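PDB 1M5S: formylmethanofuran--tetrahydromethanopterin formyltransferase, which catalyses the reversible transfer of a formyl group from formylmethanofuran to tetrahydromethanopterin, a step of methanogenesis from carbon dioxide. Local coordinates for residues T41-A44 and M49-A52; A83-L88 and G118-F123; Q94-L97 and T101-V104; E129-T132 and R137-Y140. All blocks are in the same frame, centred on the assembly; numbering follows the deposited sequence.

Contact 1 (T41-A44 and M49-A52); sequences TGFA and MCPA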
# COMPACT_ATOMS: atom_id res chain seq x y z
N THR A 41 13.12 -11.67 3.03
CA THR A 41 13.55 -11.31 4.38
C THR A 41 12.50 -11.63 5.44
O THR A 41 12.64 -11.23 6.59
CB THR A 41 13.90 -9.81 4.47
OG1 THR A 41 12.77 -9.03 4.06
CG2 THR A 41 15.10 -9.47 3.60
N GLY A 42 11.47 -12.37 5.04
CA GLY A 42 10.48 -12.85 5.99
C GLY A 42 10.99 -14.05 6.75
O GLY A 42 12.04 -14.60 6.42
N PHE A 43 10.23 -14.48 7.76
CA PHE A 43 10.64 -15.56 8.66
C PHE A 43 12.10 -15.38 9.12
O PHE A 43 12.91 -16.30 9.05
CB PHE A 43 10.46 -16.92 7.97
CG PHE A 43 10.60 -18.11 8.89
CD1 PHE A 43 10.30 -18.00 10.24
CD2 PHE A 43 11.01 -19.35 8.40
CE1 PHE A 43 10.41 -19.10 11.09
CE2 PHE A 43 11.12 -20.46 9.24
CZ PHE A 43 10.82 -20.33 10.59
N ALA A 44 12.42 -14.17 9.57
CA ALA A 44 13.79 -13.83 9.97
C ALA A 44 13.81 -12.61 10.90
O ALA A 44 14.36 -11.55 10.57
CB ALA A 44 14.63 -13.49 8.73
N MET A 49 16.08 -18.35 16.80
CA MET A 49 15.03 -19.33 16.50
C MET A 49 14.47 -19.25 15.06
O MET A 49 13.58 -20.02 14.68
CB MET A 49 13.88 -19.21 17.49
CG MET A 49 13.82 -20.32 18.52
SD MET A 49 12.15 -20.55 19.14
CE MET A 49 11.65 -22.04 18.19
N CYS A 50 14.91 -18.24 14.31
CA CYS A 50 14.61 -18.11 12.89
C CYS A 50 15.86 -18.48 12.09
O CYS A 50 16.98 -18.38 12.61
CB CYS A 50 14.21 -16.66 12.55
SG CYS A 50 12.54 -16.18 13.07
N PRO A 51 15.67 -18.92 10.83
CA PRO A 51 16.82 -19.24 9.95
C PRO A 51 17.84 -18.09 9.83
O PRO A 51 19.03 -18.33 9.65
CB PRO A 51 16.17 -19.57 8.61
CG PRO A 51 14.81 -20.10 8.98
CD PRO A 51 14.39 -19.31 10.21
N ALA A 52 17.37 -16.85 9.92
CA ALA A 52 18.25 -15.69 9.86
C ALA A 52 17.61 -14.47 10.52
O ALA A 52 16.51 -14.55 11.07
CB ALA A 52 18.61 -15.37 8.41

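Contact 2 (A83-L88 and G118-F123); sequences ALEEQL and GFKLKF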
# COMPACT_ATOMS: atom_id res chain seq x y z
N ALA A 83 26.68 -20.18 7.74
CA ALA A 83 25.22 -20.10 7.74
C ALA A 83 24.70 -19.00 6.81
O ALA A 83 23.67 -19.17 6.17
CB ALA A 83 24.72 -19.87 9.17
N LEU A 84 25.45 -17.91 6.70
CA LEU A 84 25.07 -16.77 5.88
C LEU A 84 25.02 -17.10 4.39
O LEU A 84 24.02 -16.81 3.72
CB LEU A 84 26.04 -15.60 6.10
CG LEU A 84 25.58 -14.25 5.55
CD1 LEU A 84 24.18 -13.95 6.06
CD2 LEU A 84 26.55 -13.15 5.96
N GLU A 85 26.10 -17.67 3.86
CA GLU A 85 26.15 -18.13 2.47
C GLU A 85 24.97 -19.05 2.18
O GLU A 85 24.32 -18.93 1.15
CB GLU A 85 27.47 -18.87 2.20
CG GLU A 85 27.57 -19.51 0.81
CD GLU A 85 29.01 -19.77 0.36
OE1 GLU A 85 29.78 -20.36 1.14
OE2 GLU A 85 29.36 -19.38 -0.77
N GLU A 86 24.66 -19.91 3.14
CA GLU A 86 23.53 -20.83 3.04
C GLU A 86 22.21 -20.06 2.94
O GLU A 86 21.38 -20.35 2.08
CB GLU A 86 23.51 -21.76 4.25
CG GLU A 86 22.53 -22.93 4.15
CD GLU A 86 22.49 -23.77 5.43
OE1 GLU A 86 23.47 -23.73 6.21
OE2 GLU A 86 21.48 -24.45 5.66
N GLN A 87 22.05 -19.06 3.81
CA GLN A 87 20.82 -18.26 3.86
C GLN A 87 20.67 -17.43 2.60
O GLN A 87 19.57 -17.26 2.08
CB GLN A 87 20.82 -17.35 5.08
CG GLN A 87 20.43 -18.04 6.36
CD GLN A 87 19.09 -18.73 6.26
OE1 GLN A 87 18.06 -18.07 6.17
NE2 GLN A 87 19.10 -20.05 6.34
N LEU A 88 21.79 -16.92 2.10
CA LEU A 88 21.81 -16.18 0.85
C LEU A 88 21.35 -17.05 -0.31
O LEU A 88 20.50 -16.64 -1.10
CB LEU A 88 23.20 -15.64 0.57
CG LEU A 88 23.62 -14.45 1.43
CD1 LEU A 88 25.06 -14.09 1.16
CD2 LEU A 88 22.71 -13.27 1.13
N GLY A 118 25.86 -15.65 -7.11
CA GLY A 118 25.48 -15.59 -8.51
C GLY A 118 26.04 -16.73 -9.34
O GLY A 118 25.38 -17.25 -10.23
N PHE A 119 27.29 -17.10 -9.06
CA PHE A 119 27.92 -18.24 -9.72
C PHE A 119 27.14 -19.50 -9.37
O PHE A 119 26.85 -20.32 -10.24
CB PHE A 119 29.38 -18.38 -9.26
CG PHE A 119 30.08 -19.60 -9.82
CD1 PHE A 119 30.02 -20.82 -9.15
CD2 PHE A 119 30.77 -19.53 -11.03
CE1 PHE A 119 30.63 -21.96 -9.67
CE2 PHE A 119 31.38 -20.67 -11.57
CZ PHE A 119 31.30 -21.89 -10.89
N LYS A 120 26.73 -19.62 -8.11
CA LYS A 120 26.06 -20.82 -7.64
C LYS A 120 24.64 -20.92 -8.17
O LYS A 120 24.13 -22.02 -8.38
CB LYS A 120 26.05 -20.85 -6.11
CG LYS A 120 27.42 -21.10 -5.49
CD LYS A 120 27.35 -21.11 -3.98
CE LYS A 120 28.23 -22.20 -3.38
NZ LYS A 120 27.77 -22.57 -2.01
N LEU A 121 24.01 -19.78 -8.41
CA LEU A 121 22.62 -19.75 -8.88
C LEU A 121 22.50 -20.02 -10.38
O LEU A 121 21.51 -20.59 -10.83
CB LEU A 121 21.98 -18.39 -8.56
CG LEU A 121 21.62 -18.10 -7.09
CD1 LEU A 121 21.02 -16.72 -6.97
CD2 LEU A 121 20.65 -19.16 -6.58
N LYS A 122 23.56 -19.69 -11.13
CA LYS A 122 23.57 -19.83 -12.59
C LYS A 122 23.33 -21.27 -13.03
O LYS A 122 22.70 -21.50 -14.06
CB LYS A 122 24.89 -19.31 -13.19
CG LYS A 122 26.05 -20.30 -13.13
CD LYS A 122 27.25 -19.79 -13.90
CE LYS A 122 28.43 -20.75 -13.81
NZ LYS A 122 28.08 -22.14 -14.20
N PHE A 123 23.63 -22.22 -12.14
CA PHE A 123 23.51 -23.66 -12.45
C PHE A 123 22.05 -24.06 -12.69
O PHE A 123 21.77 -25.12 -13.26
CB PHE A 123 24.08 -24.48 -11.30
CG PHE A 123 25.60 -24.46 -11.33
CD1 PHE A 123 26.29 -23.41 -10.71
CD2 PHE A 123 26.30 -25.48 -11.99
CE1 PHE A 123 27.69 -23.38 -10.76
CE2 PHE A 123 27.69 -25.44 -12.04
CZ PHE A 123 28.39 -24.39 -11.43

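Contact 3 (Q94-L97 and T101-V104); sequences QCVL and TTAV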
# COMPACT_ATOMS: atom_id res chain seq x y z
N GLN A 94 15.26 -18.99 -3.80
CA GLN A 94 13.86 -19.39 -3.66
C GLN A 94 12.89 -18.22 -3.65
O GLN A 94 11.68 -18.43 -3.81
CB GLN A 94 13.66 -20.21 -2.38
CG GLN A 94 14.34 -21.57 -2.40
CD GLN A 94 14.09 -22.33 -3.69
OE1 GLN A 94 14.93 -22.35 -4.59
NE2 GLN A 94 12.90 -22.91 -3.81
N CYS A 95 13.38 -17.02 -3.35
CA CYS A 95 12.50 -15.88 -3.10
C CYS A 95 12.74 -14.67 -4.01
O CYS A 95 11.93 -13.74 -4.03
CB CYS A 95 12.60 -15.45 -1.63
SG CYS A 95 12.23 -16.76 -0.44
N VAL A 96 13.84 -14.68 -4.74
CA VAL A 96 14.16 -13.57 -5.63
C VAL A 96 14.32 -14.03 -7.09
O VAL A 96 13.70 -13.48 -7.99
CB VAL A 96 15.43 -12.85 -5.15
CG1 VAL A 96 15.75 -11.68 -6.06
CG2 VAL A 96 15.23 -12.35 -3.72
N LEU A 97 15.07 -15.11 -7.29
CA LEU A 97 15.15 -15.76 -8.59
C LEU A 97 13.76 -16.12 -9.10
O LEU A 97 13.47 -15.99 -10.28
CB LEU A 97 16.03 -17.02 -8.49
CG LEU A 97 16.27 -17.83 -9.77
CD1 LEU A 97 17.66 -18.44 -9.72
CD2 LEU A 97 15.23 -18.92 -9.93
N THR A 101 10.50 -10.11 -12.36
CA THR A 101 11.31 -8.99 -12.86
C THR A 101 12.57 -8.64 -12.08
O THR A 101 13.24 -7.65 -12.40
CB THR A 101 10.47 -7.69 -13.04
OG1 THR A 101 10.33 -7.01 -11.78
CG2 THR A 101 9.10 -8.00 -13.61
N THR A 102 12.94 -9.47 -11.11
CA THR A 102 14.05 -9.14 -10.23
C THR A 102 15.42 -9.32 -10.86
O THR A 102 15.60 -10.14 -11.77
CB THR A 102 14.00 -9.98 -8.96
OG1 THR A 102 13.88 -11.36 -9.30
CG2 THR A 102 12.82 -9.56 -8.10
N ALA A 103 16.36 -8.48 -10.44
CA ALA A 103 17.79 -8.72 -10.66
C ALA A 103 18.48 -8.54 -9.31
O ALA A 103 17.96 -7.85 -8.43
CB ALA A 103 18.36 -7.73 -11.67
N VAL A 104 19.57 -9.28 -9.10
CA VAL A 104 20.30 -9.25 -7.84
C VAL A 104 21.71 -8.70 -8.07
O VAL A 104 22.42 -9.17 -8.96
CB VAL A 104 20.42 -10.66 -7.21
CG1 VAL A 104 21.38 -10.64 -6.04
CG2 VAL A 104 19.07 -11.14 -6.76

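Contact 4 (E129-T132 and R137-Y140); sequences ESET and RKVY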
# COMPACT_ATOMS: atom_id res chain seq x y z
N GLU A 129 23.03 -20.85 -19.14
CA GLU A 129 23.57 -19.63 -18.53
C GLU A 129 24.52 -18.89 -19.46
O GLU A 129 25.25 -19.49 -20.24
CB GLU A 129 24.33 -19.93 -17.25
CG GLU A 129 23.96 -21.23 -16.59
CD GLU A 129 24.95 -22.33 -16.85
OE1 GLU A 129 26.17 -22.10 -16.73
OE2 GLU A 129 24.50 -23.45 -17.13
N SER A 130 24.56 -17.58 -19.28
CA SER A 130 25.50 -16.72 -19.99
C SER A 130 26.17 -15.84 -18.96
O SER A 130 25.79 -15.81 -17.79
CB SER A 130 24.76 -15.83 -21.01
OG SER A 130 23.38 -16.18 -21.12
N GLU A 131 27.16 -15.08 -19.41
CA GLU A 131 27.85 -14.14 -18.54
C GLU A 131 27.90 -12.80 -19.24
O GLU A 131 28.22 -12.71 -20.43
CB GLU A 131 29.26 -14.65 -18.26
CG GLU A 131 29.95 -13.94 -17.13
CD GLU A 131 31.45 -14.15 -17.16
OE1 GLU A 131 32.19 -13.14 -17.20
OE2 GLU A 131 31.88 -15.32 -17.19
N THR A 132 27.47 -11.76 -18.54
CA THR A 132 27.44 -10.42 -19.09
C THR A 132 28.05 -9.43 -18.10
O THR A 132 28.56 -9.83 -17.04
CB THR A 132 25.98 -10.00 -19.47
OG1 THR A 132 25.98 -8.69 -20.06
CG2 THR A 132 25.07 -9.99 -18.24
N ARG A 137 30.08 -4.41 -13.46
CA ARG A 137 29.84 -5.57 -12.58
C ARG A 137 29.67 -6.85 -13.40
O ARG A 137 29.04 -6.85 -14.46
CB ARG A 137 28.57 -5.35 -11.76
CG ARG A 137 28.69 -4.24 -10.72
CD ARG A 137 27.48 -4.17 -9.79
NE ARG A 137 27.42 -2.92 -9.01
CZ ARG A 137 27.16 -2.87 -7.70
NH1 ARG A 137 26.93 -3.99 -7.00
NH2 ARG A 137 27.10 -1.74 -6.99
N LYS A 138 30.28 -7.92 -12.90
CA LYS A 138 30.19 -9.24 -13.51
C LYS A 138 28.89 -9.93 -13.12
O LYS A 138 28.68 -10.29 -11.95
CB LYS A 138 31.38 -10.10 -13.08
CG LYS A 138 31.40 -11.50 -13.68
CD LYS A 138 32.71 -12.21 -13.37
CE LYS A 138 32.63 -13.68 -13.75
NZ LYS A 138 33.91 -14.39 -13.43
N VAL A 139 28.07 -10.23 -14.13
CA VAL A 139 26.71 -10.72 -13.92
C VAL A 139 26.43 -12.00 -14.72
O VAL A 139 26.85 -12.14 -15.87
CB VAL A 139 25.67 -9.64 -14.32
CG1 VAL A 139 24.26 -10.18 -14.18
CG2 VAL A 139 25.86 -8.40 -13.47
N TYR A 140 25.66 -12.89 -14.12
CA TYR A 140 25.26 -14.15 -14.76
C TYR A 140 23.81 -14.05 -15.21
O TYR A 140 22.95 -13.55 -14.47
CB TYR A 140 25.41 -15.32 -13.79
CG TYR A 140 26.87 -15.67 -13.54
CD1 TYR A 140 27.59 -16.39 -14.50
CD2 TYR A 140 27.48 -15.27 -12.35
CE1 TYR A 140 28.93 -16.68 -14.29
CE2 TYR A 140 28.83 -15.56 -12.13
CZ TYR A 140 29.56 -16.26 -13.10
OH TYR A 140 30.87 -16.53 -12.90
O HOH W 1 32.30 -17.08 -15.19

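Contact 1 (T41-A44 and M49-A52)
Ala44 and Ala52 bring the two segments together, their CA atoms 4.8 Å apart, where the loop linking helix 30-41 to strand 53-60 doubles back on itself. Backbone meets backbone closely here: Ala52 O lies 3.0 Å from Ala44 CA, and this buried oxygen has no hydrogen-bond partner in the model. The main side-chain feature is a CH-pi contact of Pro51 with Phe43. Pro51 CD sits over one face of the ring, 3.7 Å from its centroid and 16° off the normal, the two side chains crossing at about a right angle. Phe43 CG points opposite its own backbone N (chi1 -169°), which swings the ring across the loop to the proline. Cys50 SG completes the contact obliquely, as a sulfur-aromatic neighbour 4.9 Å from the Phe43 ring centroid. The subunit boundary runs through this loop: Arg91 of the second subunit makes a cation-pi contact with Phe43, while Arg91 of the same chain binds Gly42 O and Phe43 O. With an alanine at Phe43, Pro51 CD would probably lose the surface it rests on, leaving a gap at the subunit boundary. On the Phe43 ring, Pro51 CD comes nearest to CE2, at 3.6 Å.

Contact 2 (A83-L88 and G118-F123)
Glu85 and Lys120 form a long salt bridge at the protein surface, joining helix 81-95 to the short helix 117-122. The helices stay well apart at this level, with 10.5 Å between the CA atoms of the two residues, and the segments bury a mere 72 Å² between them, so the side chains do the reaching. Glu85 CG stands opposite the backbone N (chi1 175°) and the chain beyond it is extended, carrying the carboxylate away from its helix. Lys120 starts toward the other helix and bends at chi3 (140°), meeting the glutamate roughly at a right angle. The closest pair is Glu85 OE2 and Lys120 NZ, 3.8 Å apart, while Glu85 OE1 lies 4.3 Å from the same nitrogen. Lys120 CE also passes OE2 at 4.0 Å, so the methylene next to the ammonium group shares the approach. Apolar packing lies beside the ion pair: Lys120 and Leu121 touch Leu89, and Leu121 also reaches Ile92, both on helix 81-95. Leu84 and Leu88 pack onto strands 12-26 and 71-78. At this separation, with Lys120 exposed, the attraction is probably weak and screened by solvent, a loose electrostatic link between the helices with no directional bond to fix how either end turns.

Contact 3 (Q94-L97 and T101-V104)
Thr102 OG1 donates a hydrogen bond to Val96 O where the chain leaves helix 81-95 and turns back into strand 103-106. The modelled separation of OG1 and Val96 O, 2.5 Å, is very short, so its exact length is doubtful. The hydroxyl is set between the backbone N and the carbonyl carbon of its own residue (chi1 52°), which faces it to the turn; it also hydrogen-bonds to Ala99 O, so its one proton is probably shared between the two carbonyls. Beside this, Val96 CG1 runs 3.8 Å from Thr102 OG1, its side chain slanting across that of the threonine. The CB atoms of Thr102 and Val104 point toward segment 94-97 and that of Ala103 away from it. If a valine replaced Thr102, Val96 O and Ala99 O would probably both lose the hydroxyl, leaving the turn less firmly closed. Further out, Ile25 touches both Val96 and Thr102, Phe149 lies against Thr102 and Val104, and Ala40 and Ala36 of helix 30-41 meet Val96 and Thr102 respectively. The backbone of Val104 is hydrogen-bonded to Leu150 and Glu152 of strand 147-170. Packing is tight between the two valines, which cross at about a right angle with Val96 CG1 3.4 Å from Val104 CG2.

Contact 4 (E129-T132 and R137-Y140)
A water molecule joins Glu131 and Tyr140, donating a hydrogen bond to Glu131 OE2 at 2.7 Å and hydrogen-bonding to Tyr140 OH at 2.8 Å. The two side chains run side by side in the same direction, with carboxylate and ring planes 65° apart and Glu131 CG 4.1 Å from Tyr140 CE1. An extended Glu131, its CG opposite the backbone N (chi1 -167°), brings the carboxylate level with the phenol end. Lys138 lies against the same carboxylate through its methylenes, CE being 3.5 Å from Glu131 OE1. Its NZ is 4.3 Å from that oxygen, beyond a salt bridge, and has a weak, long ion pair with Glu153. Beneath the side chains, Glu131 and Tyr140 are a non-hydrogen-bonded pair and Thr132 and Val139 a hydrogen-bonded one: Thr132 N donates to Val139 O (2.8 Å, nearly straight at 172°) and Val139 N to Thr132 O (3.0 Å), the latter donor lying above the carbonyl plane. On the face opposite Tyr140, Thr132 CG2 packs 4.0 Å from Val139 CB. Phe119 and Lys122 of helix 117-122 pack on Tyr140, and strand 137-144 continues the pairing to strand 147-170. This is the regular antiparallel register of a beta hairpin.

In the fold
From the N terminus, contact 1 closes first, a short loop between helix 30-41 and strand 53-60. Helix 81-95 then opens contact 2, and before helix 117-122 completes it, contact 3 closes the tight turn from the end of helix 81-95 into strand 103-106; contact 3 is thus enclosed within contact 2, their centres about 12 Å apart. Contact 4, the hairpin 130-144, follows in series. Gln87 of helix 81-95 packs on Pro51 and Ala52, tying contact 1 to contact 2. At the other end, Lys122 forms a salt bridge with Glu129, joining contact 2 to contact 4. All four contacts touch the second subunit, contact 4 through Glu129, whose OE2 is hydrogen-bonded to Tyr213 of that subunit.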